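Local coordinates for protein beta-1,3-1,4-glucanase (Caldicellulosiruptor sp. F32, PDB 5H4R) that probably hydrolyses mixed-linkage beta-1,3-1,4-glucans as a family 5 lichenase and holds cellotetraose in its substrate cleft, at residues 245-257 with 307-320. The protein carries 1 engineered substitution. Numbering follows the deposited sequence.
Sequences APEYVLIDEFKIP and FMDKLYDKFVSKGI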
loop_
_atom_site.group_PDB
_atom_site.type_symbol
_atom_site.label_atom_id
_atom_site.label_comp_id
_atom_site.label_asym_id
_atom_site.label_seq_id
_atom_site.Cartn_x
_atom_site.Cartn_y
_atom_site.Cartn_z
ATOM N N ALA A 245 5.174 8.807 -1.995
ATOM C CA ALA A 245 4.757 9.584 -3.145
ATOM C C ALA A 245 5.514 9.149 -4.396
ATOM O O ALA A 245 6.706 8.841 -4.325
ATOM C CB ALA A 245 4.999 11.064 -2.908
ATOM N N PRO A 246 4.859 9.150 -5.558
ATOM C CA PRO A 246 5.613 8.933 -6.810
ATOM C C PRO A 246 6.780 9.898 -6.957
ATOM O O PRO A 246 7.879 9.508 -7.396
ATOM C CB PRO A 246 4.563 9.146 -7.905
ATOM C CG PRO A 246 3.238 9.102 -7.212
ATOM C CD PRO A 246 3.446 9.467 -5.789
ATOM N N GLU A 247 6.571 11.165 -6.570
ATOM C CA GLU A 247 7.584 12.184 -6.775
ATOM C C GLU A 247 8.892 11.822 -6.094
ATOM O O GLU A 247 9.964 12.190 -6.591
ATOM C CB GLU A 247 7.096 13.535 -6.255
ATOM C CG GLU A 247 6.058 14.183 -7.148
ATOM C CD GLU A 247 4.662 13.600 -7.006
ATOM O OE1 GLU A 247 4.393 12.793 -6.098
ATOM O OE2 GLU A 247 3.811 13.975 -7.829
ATOM N N TYR A 248 8.840 11.118 -4.966
ATOM C CA TYR A 248 10.032 10.958 -4.148
ATOM C C TYR A 248 10.678 9.594 -4.350
ATOM O O TYR A 248 11.684 9.292 -3.705
ATOM C CB TYR A 248 9.706 11.272 -2.675
ATOM C CG TYR A 248 9.171 12.683 -2.589
ATOM C CD1 TYR A 248 9.783 13.718 -3.302
ATOM C CD2 TYR A 248 8.030 12.979 -1.848
ATOM C CE1 TYR A 248 9.259 15.018 -3.277
ATOM C CE2 TYR A 248 7.509 14.274 -1.821
ATOM C CZ TYR A 248 8.123 15.271 -2.542
ATOM O OH TYR A 248 7.596 16.546 -2.525
ATOM N N VAL A 249 10.175 8.799 -5.300
ATOM C CA VAL A 249 11.009 7.791 -5.938
ATOM C C VAL A 249 11.498 8.258 -7.292
ATOM O O VAL A 249 12.431 7.646 -7.841
ATOM C CB VAL A 249 10.295 6.428 -6.080
ATOM C CG1 VAL A 249 10.113 5.789 -4.697
ATOM C CG2 VAL A 249 8.981 6.569 -6.812
ATOM N N LEU A 250 10.928 9.344 -7.836
ATOM C CA LEU A 250 11.352 9.872 -9.121
ATOM C C LEU A 250 12.561 10.790 -8.993
ATOM O O LEU A 250 13.321 10.923 -9.963
ATOM C CB LEU A 250 10.179 10.594 -9.796
ATOM C CG LEU A 250 9.050 9.658 -10.253
ATOM C CD1 LEU A 250 7.814 10.484 -10.663
ATOM C CD2 LEU A 250 9.485 8.740 -11.384
ATOM N N ILE A 251 12.757 11.412 -7.824
ATOM C CA ILE A 251 13.940 12.233 -7.610
ATOM C C ILE A 251 15.205 11.393 -7.754
ATOM O O ILE A 251 15.229 10.190 -7.439
ATOM C CB ILE A 251 13.916 12.925 -6.233
ATOM C CG1 ILE A 251 13.757 11.907 -5.112
ATOM C CG2 ILE A 251 12.817 14.013 -6.190
ATOM C CD1 ILE A 251 13.857 12.515 -3.687
ATOM N N ASP A 252 16.281 12.057 -8.193
ATOM C CA ASP A 252 17.571 11.388 -8.372
ATOM C C ASP A 252 18.097 10.836 -7.055
ATOM O O ASP A 252 18.845 9.850 -7.041
ATOM C CB ASP A 252 18.596 12.361 -8.958
ATOM C CG ASP A 252 18.275 12.773 -10.372
ATOM O OD1 ASP A 252 17.462 12.093 -11.042
ATOM O OD2 ASP A 252 18.874 13.772 -10.819
ATOM N N GLU A 253 17.727 11.463 -5.939
ATOM C CA GLU A 253 18.279 11.097 -4.648
ATOM C C GLU A 253 17.722 9.786 -4.103
ATOM O O GLU A 253 18.303 9.254 -3.153
ATOM C CB GLU A 253 18.029 12.220 -3.637
ATOM C CG GLU A 253 18.888 13.455 -3.887
ATOM C CD GLU A 253 18.262 14.456 -4.846
ATOM O OE1 GLU A 253 17.234 14.149 -5.485
ATOM O OE2 GLU A 253 18.824 15.562 -4.968
ATOM N N PHE A 254 16.632 9.267 -4.664
ATOM C CA PHE A 254 16.096 7.990 -4.221
ATOM C C PHE A 254 17.017 6.873 -4.692
ATOM O O PHE A 254 17.490 6.881 -5.832
ATOM C CB PHE A 254 14.683 7.773 -4.763
ATOM C CG PHE A 254 14.137 6.418 -4.442
ATOM C CD1 PHE A 254 13.675 6.140 -3.179
ATOM C CD2 PHE A 254 14.112 5.417 -5.398
ATOM C CE1 PHE A 254 13.178 4.878 -2.861
ATOM C CE2 PHE A 254 13.647 4.153 -5.072
ATOM C CZ PHE A 254 13.190 3.883 -3.817
ATOM N N LYS A 255 17.289 5.908 -3.805
ATOM C CA LYS A 255 18.173 4.796 -4.137
ATOM C C LYS A 255 17.451 3.478 -3.942
ATOM O O LYS A 255 16.920 3.205 -2.854
ATOM C CB LYS A 255 19.436 4.820 -3.277
ATOM C CG LYS A 255 20.309 6.026 -3.472
ATOM C CD LYS A 255 21.502 5.955 -2.530
ATOM C CE LYS A 255 22.421 7.149 -2.713
ATOM N NZ LYS A 255 23.489 7.174 -1.677
ATOM N N ILE A 256 17.429 2.657 -4.984
ATOM C CA ILE A 256 16.971 1.275 -4.795
ATOM C C ILE A 256 18.013 0.538 -3.965
ATOM O O ILE A 256 19.209 0.581 -4.315
ATOM C CB ILE A 256 16.765 0.582 -6.138
ATOM C CG1 ILE A 256 15.706 1.287 -6.980
ATOM C CG2 ILE A 256 16.349 -0.897 -5.908
ATOM C CD1 ILE A 256 15.619 0.754 -8.394
ATOM N N PRO A 257 17.632 -0.129 -2.873
ATOM C CA PRO A 257 18.623 -0.842 -2.061
ATOM C C PRO A 257 19.368 -1.896 -2.855
ATOM O O PRO A 257 18.805 -2.553 -3.733
ATOM C CB PRO A 257 17.787 -1.510 -0.958
ATOM C CG PRO A 257 16.500 -0.870 -0.981
ATOM C CD PRO A 257 16.277 -0.228 -2.317
ATOM N N PHE A 307 1.789 10.931 -13.300
ATOM C CA PHE A 307 2.697 10.203 -12.425
ATOM C C PHE A 307 2.952 8.798 -12.964
ATOM O O PHE A 307 4.057 8.271 -12.817
ATOM C CB PHE A 307 2.171 10.200 -10.966
ATOM C CG PHE A 307 1.215 9.082 -10.643
ATOM C CD1 PHE A 307 1.671 7.844 -10.174
ATOM C CD2 PHE A 307 -0.139 9.276 -10.746
ATOM C CE1 PHE A 307 0.790 6.840 -9.880
ATOM C CE2 PHE A 307 -1.029 8.260 -10.451
ATOM C CZ PHE A 307 -0.558 7.040 -9.999
ATOM N N MET A 308 1.970 8.194 -13.626
ATOM C CA MET A 308 2.177 6.858 -14.164
ATOM C C MET A 308 3.165 6.893 -15.319
ATOM O O MET A 308 4.020 6.000 -15.446
ATOM C CB MET A 308 0.841 6.266 -14.588
ATOM C CG MET A 308 -0.097 6.004 -13.434
ATOM S SD MET A 308 -1.487 5.049 -14.009
ATOM C CE MET A 308 -2.401 4.861 -12.496
ATOM N N ASP A 309 3.087 7.930 -16.157
ATOM C CA ASP A 309 4.072 8.097 -17.217
ATOM C C ASP A 309 5.485 8.209 -16.659
ATOM O O ASP A 309 6.427 7.622 -17.202
ATOM C CB ASP A 309 3.770 9.343 -18.043
ATOM C CG ASP A 309 2.638 9.145 -19.033
ATOM O OD1 ASP A 309 2.321 7.981 -19.396
ATOM O OD2 ASP A 309 2.076 10.184 -19.466
ATOM N N LYS A 310 5.664 8.978 -15.579
ATOM C CA LYS A 310 7.009 9.163 -15.055
ATOM C C LYS A 310 7.542 7.871 -14.443
ATOM O O LYS A 310 8.739 7.566 -14.569
ATOM C CB LYS A 310 7.032 10.293 -14.022
ATOM C CG LYS A 310 6.625 11.668 -14.557
ATOM C CD LYS A 310 7.577 12.207 -15.564
ATOM C CE LYS A 310 7.112 12.016 -17.014
ATOM N NZ LYS A 310 8.041 12.708 -17.992
ATOM N N LEU A 311 6.668 7.109 -13.771
ATOM C CA LEU A 311 7.056 5.819 -13.201
ATOM C C LEU A 311 7.369 4.799 -14.290
ATOM O O LEU A 311 8.309 4.000 -14.151
ATOM C CB LEU A 311 5.955 5.297 -12.283
ATOM C CG LEU A 311 5.738 6.044 -10.971
ATOM C CD1 LEU A 311 4.550 5.475 -10.239
ATOM C CD2 LEU A 311 6.969 6.010 -10.066
ATOM N N TYR A 312 6.592 4.793 -15.374
ATOM C CA TYR A 312 6.927 3.937 -16.505
ATOM C C TYR A 312 8.293 4.313 -17.086
ATOM O O TYR A 312 9.123 3.437 -17.367
ATOM C CB TYR A 312 5.831 4.020 -17.566
ATOM C CG TYR A 312 6.169 3.266 -18.812
ATOM C CD1 TYR A 312 5.935 1.906 -18.900
ATOM C CD2 TYR A 312 6.770 3.902 -19.892
ATOM C CE1 TYR A 312 6.263 1.200 -20.039
ATOM C CE2 TYR A 312 7.117 3.205 -21.041
ATOM C CZ TYR A 312 6.859 1.848 -21.109
ATOM O OH TYR A 312 7.191 1.158 -22.269
ATOM N N ASP A 313 8.575 5.617 -17.221
ATOM C CA ASP A 313 9.837 6.048 -17.809
ATOM C C ASP A 313 11.022 5.617 -16.957
ATOM O O ASP A 313 12.035 5.125 -17.474
ATOM C CB ASP A 313 9.874 7.568 -17.977
ATOM C CG ASP A 313 8.916 8.087 -19.024
ATOM O OD1 ASP A 313 8.359 7.287 -19.802
ATOM O OD2 ASP A 313 8.743 9.330 -19.073
ATOM N N LYS A 314 10.936 5.828 -15.640
ATOM C CA LYS A 314 12.104 5.612 -14.791
ATOM C C LYS A 314 12.300 4.140 -14.453
ATOM O O LYS A 314 13.446 3.668 -14.365
ATOM C CB LYS A 314 11.978 6.416 -13.492
ATOM C CG LYS A 314 13.230 6.321 -12.643
ATOM C CD LYS A 314 13.264 7.320 -11.473
ATOM C CE LYS A 314 14.558 7.175 -10.704
ATOM N NZ LYS A 314 14.664 8.121 -9.556
ATOM N N PHE A 315 11.204 3.406 -14.250
ATOM C CA PHE A 315 11.283 2.056 -13.699
ATOM C C PHE A 315 10.761 0.997 -14.663
ATOM O O PHE A 315 11.544 0.161 -15.103
ATOM C CB PHE A 315 10.531 1.988 -12.377
ATOM C CG PHE A 315 11.077 2.904 -11.318
ATOM C CD1 PHE A 315 12.366 2.749 -10.850
ATOM C CD2 PHE A 315 10.293 3.904 -10.781
ATOM C CE1 PHE A 315 12.882 3.582 -9.845
ATOM C CE2 PHE A 315 10.816 4.743 -9.796
ATOM C CZ PHE A 315 12.104 4.575 -9.343
ATOM N N VAL A 316 9.462 0.972 -14.972
ATOM C CA VAL A 316 8.906 -0.183 -15.683
ATOM C C VAL A 316 9.609 -0.386 -17.019
ATOM O O VAL A 316 9.930 -1.520 -17.409
ATOM C CB VAL A 316 7.395 -0.023 -15.883
ATOM C CG1 VAL A 316 6.856 -1.198 -16.677
ATOM C CG2 VAL A 316 6.683 0.110 -14.541
ATOM N N SER A 317 9.798 0.701 -17.775
ATOM C CA SER A 317 10.408 0.602 -19.098
ATOM C C SER A 317 11.823 0.057 -19.030
ATOM O O SER A 317 12.341 -0.445 -20.037
ATOM C CB SER A 317 10.417 1.982 -19.781
ATOM O OG SER A 317 11.357 2.851 -19.164
ATOM N N LYS A 318 12.461 0.158 -17.864
ATOM C CA LYS A 318 13.795 -0.359 -17.614
ATOM C C LYS A 318 13.749 -1.738 -16.967
ATOM O O LYS A 318 14.806 -2.285 -16.615
ATOM C CB LYS A 318 14.583 0.606 -16.726
ATOM C CG LYS A 318 14.596 2.048 -17.220
ATOM C CD LYS A 318 15.005 2.141 -18.673
ATOM C CE LYS A 318 15.231 3.583 -19.088
ATOM N NZ LYS A 318 15.616 3.688 -20.527
ATOM N N GLY A 319 12.554 -2.297 -16.783
ATOM C CA GLY A 319 12.391 -3.633 -16.258
ATOM C C GLY A 319 12.167 -3.701 -14.772
ATOM O O GLY A 319 12.048 -4.816 -14.226
ATOM N N ILE A 320 12.082 -2.556 -14.100
ATOM C CA ILE A 320 11.994 -2.508 -12.652
ATOM C C ILE A 320 10.518 -2.485 -12.268
ATOM O O ILE A 320 9.776 -1.612 -12.740
ATOM C CB ILE A 320 12.733 -1.280 -12.101
ATOM C CG1 ILE A 320 14.195 -1.358 -12.503
ATOM C CG2 ILE A 320 12.555 -1.200 -10.604
ATOM C CD1 ILE A 320 14.935 -0.071 -12.308
HETATM O O HOH W 1 16.079 9.923 -11.439
HETATM O O HOH W 2 17.046 7.270 -8.430
#
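The short helix 247-250 and the loop after it lie against the C-terminal half of helix 298-316, with Pro246 opposite Phe307 at a CA-CA separation of 6.5 Å and Leu250 opposite Lys314 further along. At the Phe307 end the Pro246 ring leans on that side chain, CG lying 3.6 Å from Phe307 CD1. Leu250 splits its two methyls over the helix surface: CD1 presses on Lys310 CB at 3.5 Å, tighter than usual for two carbons, while CD2 meets the carbonyl of Lys310 and Leu311 CD2. Val249 CG2 touches both Leu311 CD2 and Phe315 CE2. Past the Phe315 ring, Ile256 CD1 and Ile320 CD1 meet tip to tip at 4.1 Å.

The polar part of the contact is carried by Lys314. With CG anti to the backbone N (chi1 -175°) and the chain extended beyond it, the side chain runs straight across to the end of helix 247-250. NZ donates to Val249 O at 2.9 Å, with a C=O...N angle of 140° and a tilt of 20° from the carbonyl plane, and makes a weaker bond to Leu250 O. Two waters also accept from NZ, and they donate to Asp252 OD1 and Phe254 O respectively. Replaced by a methionine, Lys314 would probably leave Val249 O and both waters without their donor, and the loop 251-254 less firmly tied to the helix.

Phe315, which also packs on Val322 of a barrel strand, brings its ring edge to Val249 O, CZ standing 3.4 Å away. In this (beta/alpha)8 barrel the contact therefore joins the segment after strand 237-240 to the helix before strand 322-327: apolar side chains beside one lysine, whose positive charge the carbonyls ending helix 247-250, and Asp252 through water, would probably favour.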